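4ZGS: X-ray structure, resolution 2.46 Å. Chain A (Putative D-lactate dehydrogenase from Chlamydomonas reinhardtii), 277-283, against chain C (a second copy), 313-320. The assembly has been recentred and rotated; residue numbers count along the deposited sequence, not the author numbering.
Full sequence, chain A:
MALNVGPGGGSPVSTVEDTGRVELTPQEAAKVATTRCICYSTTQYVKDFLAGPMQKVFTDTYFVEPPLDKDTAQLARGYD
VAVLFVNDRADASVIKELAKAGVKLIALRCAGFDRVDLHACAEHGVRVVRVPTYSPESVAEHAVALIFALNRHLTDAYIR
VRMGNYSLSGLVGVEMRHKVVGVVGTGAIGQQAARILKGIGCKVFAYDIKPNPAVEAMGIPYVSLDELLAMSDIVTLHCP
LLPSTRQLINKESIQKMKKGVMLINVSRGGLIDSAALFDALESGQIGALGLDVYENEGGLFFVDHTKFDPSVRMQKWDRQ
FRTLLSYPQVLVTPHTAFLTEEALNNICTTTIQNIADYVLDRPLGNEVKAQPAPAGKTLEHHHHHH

Chain A 277-283: LFDALES
Chain C 313-320: RMQKWDRQ

A single arginine, Arg319(C), serves two acidic residues of the neighbouring helix at once while its guanidinium lies with one face against Phe278(A). Its NE donates to Glu282(A) OE1 (2.8 Å, 157° at the hydrogen) and its NH2 to Glu282(A) OE2 (2.8 Å, 171°). This two-pronged salt bridge matches two nitrogens to two carboxylate oxygens near the guanidinium plane. The same NH2 also makes a weak hydrogen bond, again part of a salt bridge, to Asp279(A) OD1 at 3.5 Å and 157°. Phe278(A) CB packs 3.7 Å from Arg319(C) CZ, so the nonpolar base of the phenylalanine covers the flat cation without competing for its protons.

The rotamers deliver this arrangement. Arg319(C) extends through chi1 and chi2 both t, then turns at chi3 m (-57°), with chi4 at 175°. Glu282(A) is m, t, with chi3 -169°; its CA-to-CB bond points sideways, but the long chain brings the carboxylate across. Asp279(A), chi1 m, starts away and its end comes nearer. These acids sit on a helical backbone, Asp279(A) at -56/-43 and Glu282(A) at -79/-25, whose Glu282(A) N to Phe278(A) O bond is 2.8 Å. Arg319(C) is itself helical (-72/-43), following Trp317(C) at -53/129 and Asp318(C) at -102/104.

The register places Glu282(A) CA 5.2 Å from Met314(C) CA, but Phe278(A) CA 9.0 Å from Arg319(C) CA, a gap the long arginine spans, so the two stretches run in roughly opposite senses. At the close end buried Met314(C), m, m, with chi3 103°, points toward the helix: its CG lies 3.4 Å from Leu281(A) O, and its SD 4.1 Å from Glu282(A) CG. Trp317(C), chi1 t and chi2 -102°, brings CD1 to 3.4 Å from Glu282(A) OE1. Together the stretches bury 342 Å², Glu282(A) contributing most at 104 Å².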

ATOM      1  N   LEU A 277     -10.739 -21.118  -9.607  1.00 49.48           N
ATOM      2  CA  LEU A 277     -11.250 -19.902  -8.993  1.00 52.09           C
ATOM      3  C   LEU A 277     -11.392 -18.713  -9.946  1.00 61.39           C
ATOM      4  O   LEU A 277     -12.341 -17.931  -9.819  1.00 64.51           O
ATOM      5  CB  LEU A 277     -10.354 -19.484  -7.823  1.00 52.83           C
ATOM      6  CG  LEU A 277     -10.374 -20.407  -6.596  1.00 57.05           C
ATOM      7  CD1 LEU A 277      -9.468 -19.890  -5.486  1.00 57.31           C
ATOM      8  CD2 LEU A 277     -11.777 -20.616  -6.093  1.00 49.85           C
ATOM      9  N   PHE A 278     -10.460 -18.584 -10.895  1.00 60.07           N
ATOM     10  CA  PHE A 278     -10.365 -17.396 -11.751  1.00 62.85           C
ATOM     11  C   PHE A 278     -11.580 -17.241 -12.666  1.00 64.28           C
ATOM     12  O   PHE A 278     -12.185 -16.166 -12.721  1.00 59.22           O
ATOM     13  CB  PHE A 278      -9.079 -17.447 -12.600  1.00 67.18           C
ATOM     14  CG  PHE A 278      -7.829 -17.569 -11.771  1.00 66.76           C
ATOM     15  CD1 PHE A 278      -7.239 -16.441 -11.206  1.00 59.13           C
ATOM     16  CD2 PHE A 278      -7.287 -18.821 -11.486  1.00 64.45           C
ATOM     17  CE1 PHE A 278      -6.126 -16.554 -10.402  1.00 53.23           C
ATOM     18  CE2 PHE A 278      -6.165 -18.937 -10.690  1.00 61.09           C
ATOM     19  CZ  PHE A 278      -5.585 -17.802 -10.148  1.00 56.54           C
ATOM     20  N   ASP A 279     -11.935 -18.318 -13.368  1.00 63.64           N
ATOM     21  CA  ASP A 279     -13.090 -18.303 -14.250  1.00 64.76           C
ATOM     22  C   ASP A 279     -14.320 -17.887 -13.492  1.00 67.83           C
ATOM     23  O   ASP A 279     -15.102 -17.065 -13.969  1.00 70.85           O
ATOM     24  CB  ASP A 279     -13.342 -19.684 -14.842  1.00 71.45           C
ATOM     25  CG  ASP A 279     -12.258 -20.125 -15.802  1.00 83.53           C
ATOM     26  OD1 ASP A 279     -11.483 -19.268 -16.303  1.00 76.17           O
ATOM     27  OD2 ASP A 279     -12.189 -21.353 -16.042  1.00 94.35           O
ATOM     28  N   ALA A 280     -14.451 -18.430 -12.282  1.00 64.85           N
ATOM     29  CA  ALA A 280     -15.637 -18.249 -11.469  1.00 55.65           C
ATOM     30  C   ALA A 280     -15.680 -16.847 -10.909  1.00 51.57           C
ATOM     31  O   ALA A 280     -16.732 -16.219 -10.871  1.00 50.42           O
ATOM     32  CB  ALA A 280     -15.660 -19.258 -10.359  1.00 55.82           C
ATOM     33  N   LEU A 281     -14.515 -16.335 -10.537  1.00 51.18           N
ATOM     34  CA  LEU A 281     -14.406 -14.958 -10.076  1.00 52.51           C
ATOM     35  C   LEU A 281     -14.748 -13.972 -11.188  1.00 58.83           C
ATOM     36  O   LEU A 281     -15.409 -12.955 -10.963  1.00 62.47           O
ATOM     37  CB  LEU A 281     -12.997 -14.671  -9.591  1.00 45.36           C
ATOM     38  CG  LEU A 281     -12.621 -15.100  -8.186  1.00 44.04           C
ATOM     39  CD1 LEU A 281     -11.120 -14.902  -8.037  1.00 41.25           C
ATOM     40  CD2 LEU A 281     -13.409 -14.284  -7.160  1.00 34.38           C
ATOM     41  N   GLU A 282     -14.261 -14.264 -12.386  1.00 58.02           N
ATOM     42  CA  GLU A 282     -14.467 -13.371 -13.510  1.00 56.86           C
ATOM     43  C   GLU A 282     -15.862 -13.514 -14.105  1.00 59.67           C
ATOM     44  O   GLU A 282     -16.368 -12.568 -14.698  1.00 62.66           O
ATOM     45  CB  GLU A 282     -13.383 -13.587 -14.568  1.00 55.64           C
ATOM     46  CG  GLU A 282     -12.043 -12.958 -14.174  1.00 53.77           C
ATOM     47  CD  GLU A 282     -10.888 -13.400 -15.043  1.00 55.55           C
ATOM     48  OE1 GLU A 282      -9.725 -13.115 -14.682  1.00 59.62           O
ATOM     49  OE2 GLU A 282     -11.142 -14.012 -16.095  1.00 56.66           O
ATOM     50  N   SER A 283     -16.498 -14.673 -13.936  1.00 59.55           N
ATOM     51  CA  SER A 283     -17.877 -14.847 -14.416  1.00 59.60           C
ATOM     52  C   SER A 283     -18.876 -14.308 -13.404  1.00 61.48           C
ATOM     53  O   SER A 283     -20.057 -14.126 -13.711  1.00 66.23           O
ATOM     54  CB  SER A 283     -18.191 -16.325 -14.722  1.00 61.16           C
ATOM     55  OG  SER A 283     -18.116 -17.149 -13.576  1.00 60.96           O
TER
ATOM     56  N   ARG C 313     -16.420  -4.398 -12.499  1.00 59.99           N
ATOM     57  CA  ARG C 313     -15.008  -4.483 -12.885  1.00 58.44           C
ATOM     58  C   ARG C 313     -14.664  -5.808 -13.555  1.00 59.57           C
ATOM     59  O   ARG C 313     -13.808  -5.858 -14.421  1.00 62.35           O
ATOM     60  CB  ARG C 313     -14.082  -4.261 -11.687  1.00 54.57           C
ATOM     61  CG  ARG C 313     -14.180  -2.862 -11.101  1.00 55.02           C
ATOM     62  CD  ARG C 313     -13.333  -2.663  -9.857  1.00 53.53           C
ATOM     63  NE  ARG C 313     -11.907  -2.794 -10.114  1.00 51.10           N
ATOM     64  CZ  ARG C 313     -10.962  -2.482  -9.233  1.00 50.07           C
ATOM     65  NH1 ARG C 313     -11.306  -1.984  -8.058  1.00 52.47           N
ATOM     66  NH2 ARG C 313      -9.674  -2.626  -9.536  1.00 54.47           N
ATOM     67  N   MET C 314     -15.355  -6.872 -13.177  1.00 66.16           N
ATOM     68  CA  MET C 314     -15.076  -8.187 -13.748  1.00 66.22           C
ATOM     69  C   MET C 314     -15.388  -8.264 -15.255  1.00 73.64           C
ATOM     70  O   MET C 314     -14.909  -9.159 -15.954  1.00 74.03           O
ATOM     71  CB  MET C 314     -15.869  -9.268 -12.980  1.00 59.41           C
ATOM     72  CG  MET C 314     -15.291  -9.634 -11.597  1.00 57.03           C
ATOM     73  SD  MET C 314     -13.517 -10.076 -11.649  1.00 54.42           S
ATOM     74  CE  MET C 314     -12.724  -8.596 -11.018  1.00 51.34           C
ATOM     75  N   GLN C 315     -16.163  -7.311 -15.759  1.00 75.93           N
ATOM     76  CA  GLN C 315     -16.627  -7.381 -17.139  1.00 82.22           C
ATOM     77  C   GLN C 315     -15.503  -7.066 -18.127  1.00 89.84           C
ATOM     78  O   GLN C 315     -15.354  -7.749 -19.144  1.00 94.29           O
ATOM     79  CB  GLN C 315     -17.826  -6.449 -17.326  1.00 78.04           C
ATOM     80  CG  GLN C 315     -19.024  -6.898 -16.496  1.00 77.89           C
ATOM     81  CD  GLN C 315     -20.158  -5.885 -16.462  1.00 87.54           C
ATOM     82  OE1 GLN C 315     -20.115  -4.837 -17.121  1.00 87.42           O
ATOM     83  NE2 GLN C 315     -21.184  -6.193 -15.676  1.00 93.91           N
ATOM     84  N   LYS C 316     -14.747  -6.009 -17.853  1.00 87.87           N
ATOM     85  CA  LYS C 316     -13.563  -5.679 -18.653  1.00 87.23           C
ATOM     86  C   LYS C 316     -12.213  -6.136 -18.046  1.00 75.57           C
ATOM     87  O   LYS C 316     -11.159  -5.691 -18.485  1.00 63.63           O
ATOM     88  CB  LYS C 316     -13.537  -4.185 -18.977  1.00 87.20           C
ATOM     89  CG  LYS C 316     -14.544  -3.851 -20.076  1.00 98.16           C
ATOM     90  CD  LYS C 316     -14.531  -2.391 -20.495  1.00103.40           C
ATOM     91  CE  LYS C 316     -14.891  -1.450 -19.368  1.00103.85           C
ATOM     92  NZ  LYS C 316     -14.917  -0.046 -19.873  1.00105.90           N
ATOM     93  N   TRP C 317     -12.247  -6.961 -17.001  1.00 71.19           N
ATOM     94  CA  TRP C 317     -11.023  -7.337 -16.278  1.00 60.85           C
ATOM     95  C   TRP C 317      -9.939  -7.890 -17.208  1.00 58.10           C
ATOM     96  O   TRP C 317     -10.187  -8.778 -18.026  1.00 62.46           O
ATOM     97  CB  TRP C 317     -11.338  -8.364 -15.184  1.00 56.14           C
ATOM     98  CG  TRP C 317     -10.199  -8.685 -14.248  1.00 52.47           C
ATOM     99  CD1 TRP C 317      -9.397  -9.798 -14.285  1.00 49.91           C
ATOM    100  CD2 TRP C 317      -9.749  -7.902 -13.122  1.00 49.62           C
ATOM    101  NE1 TRP C 317      -8.478  -9.750 -13.260  1.00 47.72           N
ATOM    102  CE2 TRP C 317      -8.663  -8.601 -12.538  1.00 47.01           C
ATOM    103  CE3 TRP C 317     -10.151  -6.684 -12.560  1.00 49.33           C
ATOM    104  CZ2 TRP C 317      -7.981  -8.125 -11.405  1.00 45.56           C
ATOM    105  CZ3 TRP C 317      -9.456  -6.201 -11.435  1.00 49.61           C
ATOM    106  CH2 TRP C 317      -8.387  -6.926 -10.873  1.00 46.49           C
ATOM    107  N   ASP C 318      -8.740  -7.329 -17.096  1.00 53.13           N
ATOM    108  CA  ASP C 318      -7.611  -7.791 -17.899  1.00 54.03           C
ATOM    109  C   ASP C 318      -6.726  -8.660 -17.008  1.00 52.10           C
ATOM    110  O   ASP C 318      -5.976  -8.143 -16.167  1.00 50.17           O
ATOM    111  CB  ASP C 318      -6.840  -6.585 -18.445  1.00 55.63           C
ATOM    112  CG  ASP C 318      -5.761  -6.963 -19.453  1.00 66.30           C
ATOM    113  OD1 ASP C 318      -5.134  -8.040 -19.303  1.00 69.62           O
ATOM    114  OD2 ASP C 318      -5.522  -6.157 -20.387  1.00 70.70           O
ATOM    115  N   ARG C 319      -6.794  -9.975 -17.192  1.00 52.97           N
ATOM    116  CA  ARG C 319      -6.131 -10.844 -16.233  1.00 52.51           C
ATOM    117  C   ARG C 319      -4.606 -10.753 -16.404  1.00 56.70           C
ATOM    118  O   ARG C 319      -3.874 -10.660 -15.415  1.00 58.74           O
ATOM    119  CB  ARG C 319      -6.613 -12.302 -16.352  1.00 53.03           C
ATOM    120  CG  ARG C 319      -6.119 -13.194 -15.181  1.00 50.22           C
ATOM    121  CD  ARG C 319      -6.385 -14.682 -15.409  1.00 55.49           C
ATOM    122  NE  ARG C 319      -7.803 -14.975 -15.644  1.00 59.08           N
ATOM    123  CZ  ARG C 319      -8.280 -16.177 -15.971  1.00 58.65           C
ATOM    124  NH1 ARG C 319      -7.467 -17.221 -16.080  1.00 55.65           N
ATOM    125  NH2 ARG C 319      -9.573 -16.344 -16.186  1.00 57.19           N
ATOM    126  N   GLN C 320      -4.117 -10.753 -17.645  1.00 58.50           N
ATOM    127  CA  GLN C 320      -2.674 -10.756 -17.829  1.00 58.15           C
ATOM    128  C   GLN C 320      -2.079  -9.389 -17.449  1.00 56.73           C
ATOM    129  O   GLN C 320      -0.971  -9.343 -16.946  1.00 62.76           O
ATOM    130  CB  GLN C 320      -2.284 -11.199 -19.246  1.00 67.02           C
ATOM    131  CG  GLN C 320      -1.868 -10.122 -20.214  1.00 75.36           C
ATOM    132  CD  GLN C 320      -1.251 -10.699 -21.470  1.00 80.67           C
ATOM    133  OE1 GLN C 320      -0.832 -11.860 -21.503  1.00 82.41           O
ATOM    134  NE2 GLN C 320      -1.187  -9.889 -22.512  1.00 83.73           N
TER